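Two-component system response regulator (Bacteroides fragilis, PDB 2QR3) probably relays a two-component signal to transcription through an N-terminal receiver domain, the part in this crystal, joined to ATP- and DNA-binding regions. Local coordinates at residues G67-L71 against R97-A103. Residues are numbered along the deposited sequence; the frame is centred on the assembly and turned at random.
Sequences GLFWL and RGIKEGA
Residues 67-71 form the first helical turn of helix 67-77, with Leu71 N hydrogen-bonded to Gly67 O (2.8 Å). Residues 97-100 are the last turn of helix 92-100; Glu101 leaves helical angles (phi/psi -98/10), and Gly102, at positive phi (108/5), is the C-prime residue of a Schellman motif, with hydrogen bonds Ala103 N to Gly98 O (2.9 Å) and Gly102 N to Ile99 O (3.1 Å). Ala103 (-58/144) is polyproline-II-like. Leu68 faces Gly98 (CA-CA 6.2 Å) and Leu71 faces Ala103 (7.0 Å). No hydrogen bond crosses the contact. Leu68 (m, t) sets CD2 3.5 Å from Gly98 CA, against bare backbone. The all-trans chi1-chi3 chain of Arg97 carries its guanidinium to Leu68, whose CD1 covers one face, 3.7 Å from Arg97 NE; an i to i+4 salt bridge within 97-103, Arg97 NE to Glu101 OE2 (2.9 Å), lies at the exposed edge. Leu71 (t, p) reaches inward, CD2 3.7 Å from Gly98 O and CD1 3.9 Å from Ala103 CB. In this CheY-like (βα)5 receiver fold the contact joins neighbouring helices 67-77 and 92-100, packed against strand 83-88, where Leu71 touches Val83 and Ala103 touches Leu85 just before edge strand 105-109.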
# COMPACT_ATOMS: atom_id res chain seq x y z
N GLY A 67 -3.95 2.26 10.11
CA GLY A 67 -2.82 2.04 9.21
C GLY A 67 -1.53 1.67 9.91
O GLY A 67 -0.82 0.77 9.45
N LEU A 68 -1.21 2.36 11.01
CA LEU A 68 0.07 2.10 11.68
C LEU A 68 0.11 0.69 12.27
O LEU A 68 1.12 -0.01 12.19
CB LEU A 68 0.36 3.16 12.73
CG LEU A 68 0.56 4.55 12.13
CD1 LEU A 68 0.58 5.59 13.24
CD2 LEU A 68 1.86 4.56 11.30
N PHE A 69 -1.01 0.28 12.85
CA PHE A 69 -1.14 -1.10 13.33
C PHE A 69 -0.88 -2.12 12.23
O PHE A 69 -0.09 -3.07 12.40
CB PHE A 69 -2.54 -1.30 13.92
CG PHE A 69 -2.84 -2.72 14.24
CD1 PHE A 69 -2.44 -3.28 15.45
CD2 PHE A 69 -3.46 -3.53 13.30
CE1 PHE A 69 -2.70 -4.62 15.74
CE2 PHE A 69 -3.71 -4.87 13.57
CZ PHE A 69 -3.32 -5.41 14.79
N TRP A 70 -1.54 -1.94 11.09
CA TRP A 70 -1.38 -2.87 9.96
C TRP A 70 0.01 -2.84 9.34
O TRP A 70 0.55 -3.86 8.92
CB TRP A 70 -2.49 -2.64 8.92
CG TRP A 70 -3.81 -3.06 9.46
CD1 TRP A 70 -4.86 -2.24 9.85
CD2 TRP A 70 -4.21 -4.40 9.76
NE1 TRP A 70 -5.90 -3.02 10.33
CE2 TRP A 70 -5.52 -4.34 10.29
CE3 TRP A 70 -3.61 -5.64 9.60
CZ2 TRP A 70 -6.23 -5.48 10.68
CZ3 TRP A 70 -4.30 -6.78 9.98
CH2 TRP A 70 -5.59 -6.69 10.52
N LEU A 71 0.62 -1.65 9.31
CA LEU A 71 2.00 -1.55 8.84
C LEU A 71 2.87 -2.45 9.70
O LEU A 71 3.73 -3.20 9.21
CB LEU A 71 2.49 -0.09 8.95
CG LEU A 71 4.00 0.18 8.93
CD1 LEU A 71 4.61 -0.10 7.54
CD2 LEU A 71 4.19 1.67 9.31
N ARG A 97 4.91 9.60 11.00
CA ARG A 97 5.21 8.62 12.05
C ARG A 97 5.40 7.23 11.43
O ARG A 97 6.28 6.48 11.86
CB ARG A 97 4.10 8.61 13.10
CG ARG A 97 4.32 7.61 14.22
CD ARG A 97 3.22 7.82 15.25
NE ARG A 97 2.94 6.57 15.93
CZ ARG A 97 1.93 6.39 16.78
NH1 ARG A 97 1.12 7.41 17.08
NH2 ARG A 97 1.75 5.20 17.35
N GLY A 98 4.58 6.91 10.42
CA GLY A 98 4.77 5.65 9.67
C GLY A 98 6.17 5.46 9.11
O GLY A 98 6.75 4.37 9.23
N ILE A 99 6.71 6.51 8.47
CA ILE A 99 8.09 6.48 7.95
C ILE A 99 9.04 6.16 9.11
O ILE A 99 9.96 5.33 9.01
CB ILE A 99 8.50 7.83 7.29
CG1 ILE A 99 7.57 8.14 6.09
CG2 ILE A 99 10.01 7.82 6.93
CD1 ILE A 99 7.43 6.99 5.06
N LYS A 100 8.84 6.85 10.22
CA LYS A 100 9.70 6.60 11.41
C LYS A 100 9.63 5.14 11.85
O LYS A 100 10.61 4.58 12.37
CB LYS A 100 9.26 7.48 12.58
CG LYS A 100 9.60 8.94 12.35
CD LYS A 100 8.92 9.81 13.39
CE LYS A 100 9.16 11.26 13.02
NZ LYS A 100 8.60 12.17 14.08
N GLU A 101 8.47 4.54 11.64
CA GLU A 101 8.19 3.18 12.13
C GLU A 101 8.40 2.12 11.04
O GLU A 101 8.00 0.96 11.20
CB GLU A 101 6.78 3.11 12.75
CG GLU A 101 6.59 4.01 14.02
CD GLU A 101 5.20 3.94 14.65
OE1 GLU A 101 4.27 3.24 14.13
OE2 GLU A 101 5.02 4.59 15.71
N GLY A 102 8.98 2.54 9.92
CA GLY A 102 9.51 1.62 8.92
C GLY A 102 8.74 1.49 7.61
O GLY A 102 9.09 0.65 6.78
N ALA A 103 7.68 2.29 7.41
CA ALA A 103 7.05 2.38 6.08
C ALA A 103 8.07 2.83 5.02
O ALA A 103 8.93 3.68 5.28
CB ALA A 103 5.86 3.36 6.11